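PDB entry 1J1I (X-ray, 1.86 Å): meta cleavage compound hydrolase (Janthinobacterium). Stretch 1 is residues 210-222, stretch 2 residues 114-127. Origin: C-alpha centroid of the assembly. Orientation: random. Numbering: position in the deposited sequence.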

# COMPACT_ATOMS: atom_id res chain seq x y z
N GLY A 210 -28.52 -2.32 6.47
CA GLY A 210 -27.09 -2.04 6.54
C GLY A 210 -26.75 -0.68 5.96
O GLY A 210 -27.60 -0.01 5.37
N LEU A 211 -25.49 -0.27 6.13
CA LEU A 211 -25.01 1.01 5.62
C LEU A 211 -24.24 0.70 4.34
O LEU A 211 -23.11 0.23 4.39
CB LEU A 211 -24.07 1.66 6.64
CG LEU A 211 -23.76 3.16 6.55
CD1 LEU A 211 -22.62 3.46 7.51
CD2 LEU A 211 -23.38 3.56 5.14
N PHE A 212 -24.84 0.99 3.19
CA PHE A 212 -24.16 0.68 1.94
C PHE A 212 -24.59 1.57 0.78
O PHE A 212 -25.55 2.33 0.87
CB PHE A 212 -24.46 -0.78 1.56
CG PHE A 212 -25.90 -1.03 1.26
CD1 PHE A 212 -26.44 -0.70 0.01
CD2 PHE A 212 -26.75 -1.56 2.23
CE1 PHE A 212 -27.79 -0.88 -0.26
CE2 PHE A 212 -28.11 -1.74 1.97
CZ PHE A 212 -28.63 -1.40 0.72
N TYR A 213 -23.85 1.46 -0.32
CA TYR A 213 -24.12 2.19 -1.54
C TYR A 213 -24.12 1.15 -2.64
O TYR A 213 -23.52 0.08 -2.49
CB TYR A 213 -23.01 3.20 -1.84
CG TYR A 213 -22.81 4.27 -0.80
CD1 TYR A 213 -21.57 4.46 -0.20
CD2 TYR A 213 -23.85 5.14 -0.45
CE1 TYR A 213 -21.36 5.47 0.73
CE2 TYR A 213 -23.65 6.16 0.48
CZ TYR A 213 -22.40 6.32 1.06
OH TYR A 213 -22.17 7.33 1.96
N ASP A 214 -24.79 1.44 -3.74
CA ASP A 214 -24.79 0.51 -4.85
C ASP A 214 -23.39 0.61 -5.44
O ASP A 214 -22.76 1.66 -5.39
CB ASP A 214 -25.80 0.92 -5.91
CG ASP A 214 -25.96 -0.13 -6.98
OD1 ASP A 214 -26.82 -1.02 -6.81
OD2 ASP A 214 -25.22 -0.09 -7.99
N PRO A 215 -22.88 -0.49 -6.00
CA PRO A 215 -21.54 -0.40 -6.58
C PRO A 215 -21.45 0.73 -7.62
O PRO A 215 -20.39 1.31 -7.83
CB PRO A 215 -21.35 -1.78 -7.20
CG PRO A 215 -22.05 -2.66 -6.20
CD PRO A 215 -23.33 -1.89 -5.94
N GLU A 216 -22.58 1.03 -8.26
CA GLU A 216 -22.61 2.09 -9.27
C GLU A 216 -22.28 3.45 -8.68
O GLU A 216 -21.67 4.29 -9.35
CB GLU A 216 -23.98 2.14 -9.95
CG GLU A 216 -24.21 0.98 -10.92
CD GLU A 216 -23.11 0.89 -11.96
OE1 GLU A 216 -22.98 1.83 -12.77
OE2 GLU A 216 -22.38 -0.11 -11.96
N PHE A 217 -22.68 3.67 -7.43
CA PHE A 217 -22.41 4.93 -6.74
C PHE A 217 -20.91 5.01 -6.45
O PHE A 217 -20.27 6.05 -6.66
CB PHE A 217 -23.18 4.99 -5.42
CG PHE A 217 -23.01 6.28 -4.67
CD1 PHE A 217 -23.72 7.42 -5.04
CD2 PHE A 217 -22.17 6.35 -3.56
CE1 PHE A 217 -23.60 8.62 -4.33
CE2 PHE A 217 -22.04 7.54 -2.83
CZ PHE A 217 -22.76 8.67 -3.22
N ILE A 218 -20.35 3.90 -5.97
CA ILE A 218 -18.93 3.82 -5.64
C ILE A 218 -18.04 4.06 -6.87
O ILE A 218 -16.96 4.64 -6.77
CB ILE A 218 -18.63 2.44 -4.99
CG1 ILE A 218 -19.42 2.33 -3.69
CG2 ILE A 218 -17.13 2.28 -4.73
CD1 ILE A 218 -19.33 0.99 -3.00
N ARG A 219 -18.52 3.64 -8.04
CA ARG A 219 -17.79 3.81 -9.28
C ARG A 219 -17.68 5.29 -9.67
O ARG A 219 -16.91 5.65 -10.56
CB ARG A 219 -18.49 3.03 -10.40
CG ARG A 219 -17.58 2.58 -11.53
CD ARG A 219 -18.38 1.93 -12.64
NE ARG A 219 -18.97 0.65 -12.25
CZ ARG A 219 -18.30 -0.49 -12.11
NH1 ARG A 219 -16.99 -0.53 -12.34
NH2 ARG A 219 -18.94 -1.60 -11.77
N LYS A 220 -18.45 6.14 -8.99
CA LYS A 220 -18.46 7.58 -9.24
C LYS A 220 -17.34 8.32 -8.50
O LYS A 220 -17.15 9.52 -8.69
CB LYS A 220 -19.80 8.20 -8.81
CG LYS A 220 -20.83 8.34 -9.92
CD LYS A 220 -21.23 7.01 -10.46
CE LYS A 220 -22.47 7.10 -11.32
NZ LYS A 220 -22.77 5.73 -11.79
N VAL A 221 -16.61 7.61 -7.64
CA VAL A 221 -15.51 8.26 -6.92
C VAL A 221 -14.40 8.49 -7.95
O VAL A 221 -13.83 7.54 -8.47
CB VAL A 221 -14.98 7.37 -5.78
CG1 VAL A 221 -13.79 8.04 -5.11
CG2 VAL A 221 -16.09 7.11 -4.76
N GLN A 222 -14.11 9.76 -8.23
CA GLN A 222 -13.10 10.11 -9.23
C GLN A 222 -11.80 10.70 -8.67
O GLN A 222 -10.80 10.79 -9.37
CB GLN A 222 -13.72 11.09 -10.25
CG GLN A 222 -14.95 10.53 -10.98
CD GLN A 222 -15.59 11.52 -11.94
OE1 GLN A 222 -15.65 12.73 -11.67
NE2 GLN A 222 -16.08 11.01 -13.06
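Stretch 2 114-127: SMGGATGLGVSVLH

Phe217 fills the apolar centre of the contact, its side chain set as a knob into a hole formed by Leu121, Gly122, Val125 and Leu126 of stretch 2. These four positions lie along one side of a helix that runs through stretch 2 as far as Leu126, so that its turns offer a socket to an incoming ring. The CA-to-CB bond of Phe217 points sideways, but chi1 near 180° (t) brings the ring nearer to the helix. Val125 covers one face of the ring with CG2, while its CG1 lies 3.6 Å from Phe217 CE1. At the ring edge, Leu126 CD1 approaches Phe217 CZ to 3.5 Å and Gly122 CA stands 4.1 Å from Phe217 CE2. Leu121 completes the socket, its CD2 3.8 Å from Phe217 CE2.

Leu121 and Val125, one turn apart and both directed toward stretch 1, also receive Val221. The CG2 methyl of Val221 packs 3.7 Å from Leu121 CD2 and equally 3.7 Å from Val125 CG2, so a single methyl bridges the two side chains. Here the backbones come close, with Val221 CA 5.5 Å from Val125 CA. Ile218 adds a looser contact, CG1 to Leu121 CD1 at 4.4 Å. Lys220 lays its CB 3.7 Å from Val125 CG1, but the end of its side chain leads away and NZ donates to Glu216 O at 3.0 Å, within its own stretch.

At the other end Leu211 reaches the earlier turns of the helix: its CD2 lies 3.8 Å from Ala118 CB and its CD1 3.9 Å from Met115 CG. The backbones are wider apart here, Leu211 CA to Met115 CA being 7.8 Å. The order of contacts, Leu211 with Met115 and Ala118, then Phe217 and Val221 with Leu121 and Val125, shows that both chains advance in the same general direction. Stretch 1 does so as an extended segment, a short helix beginning at Pro215, and a type I turn from Ile218 to Val221. Asp214 caps that helix, its OD2 accepting from Glu216 N at 2.9 Å, on a part of the stretch that does not touch stretch 2.

Tyr213 joins the apolar packing to the polar contacts. Its CE1 lies 4.1 Å from both Ala118 CB and Leu121 CD2, and its OH donates a hydrogen bond to Ala118 O at 2.7 Å, the carbonyl lying at the ring edge. That same oxygen accepts the helical bond from Gly122 N, at 2.9 Å, so the tyrosine adds a second donor to it. Gly122 leaves the space needed: its CA is 3.9 Å from Tyr213 OH, and a CB there would come within about 3.0 Å of that hydroxyl. Beyond Val221, a water links the stretches, donating to Ser124 O at 2.8 Å from its own O and accepting from Gln222 N, also 2.8 Å from the water O. The interface buries 558 Å², summed over both sides.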

# COMPACT_ATOMS: atom_id res chain seq x y z
N SER A 114 -14.55 2.95 8.58
CA SER A 114 -15.90 2.40 8.54
C SER A 114 -16.98 3.45 8.19
O SER A 114 -16.98 3.98 7.09
CB SER A 114 -16.23 1.70 9.86
OG SER A 114 -16.00 2.54 10.98
N MET A 115 -17.90 3.74 9.11
CA MET A 115 -18.95 4.73 8.84
C MET A 115 -18.37 6.08 8.39
O MET A 115 -18.94 6.76 7.54
CB MET A 115 -19.84 4.96 10.07
CG MET A 115 -20.90 6.05 9.86
SD MET A 115 -21.94 6.34 11.33
CE MET A 115 -22.98 4.88 11.29
N GLY A 116 -17.24 6.47 8.99
CA GLY A 116 -16.61 7.72 8.62
C GLY A 116 -16.13 7.63 7.18
O GLY A 116 -16.13 8.62 6.45
N GLY A 117 -15.71 6.44 6.78
CA GLY A 117 -15.25 6.23 5.42
C GLY A 117 -16.41 6.34 4.44
O GLY A 117 -16.29 6.97 3.39
N ALA A 118 -17.54 5.74 4.79
CA ALA A 118 -18.72 5.80 3.93
C ALA A 118 -19.16 7.25 3.75
O ALA A 118 -19.59 7.66 2.67
CB ALA A 118 -19.86 4.98 4.53
N THR A 119 -19.04 8.04 4.82
CA THR A 119 -19.45 9.43 4.77
C THR A 119 -18.48 10.26 3.91
O THR A 119 -18.91 11.14 3.17
CB THR A 119 -19.57 10.02 6.20
OG1 THR A 119 -20.53 9.24 6.94
CG2 THR A 119 -20.06 11.46 6.15
N GLY A 120 -17.19 9.97 4.01
CA GLY A 120 -16.21 10.68 3.21
C GLY A 120 -16.42 10.32 1.74
O GLY A 120 -16.30 11.17 0.84
N LEU A 121 -16.76 9.06 1.50
CA LEU A 121 -17.00 8.57 0.15
C LEU A 121 -18.21 9.31 -0.43
O LEU A 121 -18.19 9.74 -1.59
CB LEU A 121 -17.26 7.06 0.17
CG LEU A 121 -17.24 6.30 -1.17
CD1 LEU A 121 -17.11 4.81 -0.92
CD2 LEU A 121 -18.51 6.60 -1.96
N GLY A 122 -19.25 9.46 0.38
CA GLY A 122 -20.45 10.15 -0.07
C GLY A 122 -20.15 11.58 -0.50
O GLY A 122 -20.62 12.04 -1.54
N VAL A 123 -19.38 12.29 0.32
CA VAL A 123 -19.01 13.67 0.01
C VAL A 123 -18.14 13.71 -1.25
O VAL A 123 -18.22 14.64 -2.05
CB VAL A 123 -18.24 14.32 1.19
CG1 VAL A 123 -17.61 15.63 0.74
CG2 VAL A 123 -19.20 14.58 2.36
N SER A 124 -17.31 12.68 -1.42
CA SER A 124 -16.44 12.61 -2.59
C SER A 124 -17.20 12.41 -3.89
O SER A 124 -16.65 12.66 -4.97
CB SER A 124 -15.40 11.50 -2.41
OG SER A 124 -14.53 11.83 -1.34
N VAL A 125 -18.45 11.97 -3.81
CA VAL A 125 -19.25 11.79 -5.01
C VAL A 125 -20.20 12.97 -5.21
O VAL A 125 -20.31 13.51 -6.32
CB VAL A 125 -20.07 10.48 -4.95
CG1 VAL A 125 -21.07 10.44 -6.13
CG2 VAL A 125 -19.13 9.28 -5.02
N LEU A 126 -20.88 13.39 -4.15
CA LEU A 126 -21.82 14.51 -4.22
C LEU A 126 -21.18 15.89 -4.24
O LEU A 126 -21.74 16.82 -4.83
CB LEU A 126 -22.81 14.46 -3.05
CG LEU A 126 -24.02 13.53 -3.10
CD1 LEU A 126 -23.57 12.09 -3.13
CD2 LEU A 126 -24.90 13.78 -1.89
N HIS A 127 -20.03 16.04 -3.61
CA HIS A 127 -19.37 17.34 -3.55
C HIS A 127 -17.87 17.25 -3.76
O HIS A 127 -17.09 17.79 -2.97
CB HIS A 127 -19.65 17.98 -2.18
CG HIS A 127 -21.07 17.87 -1.74
ND1 HIS A 127 -22.10 18.55 -2.35
CD2 HIS A 127 -21.64 17.15 -0.74
CE1 HIS A 127 -23.24 18.25 -1.75
NE2 HIS A 127 -22.99 17.41 -0.77
O HOH W 1 -14.73 12.12 -6.87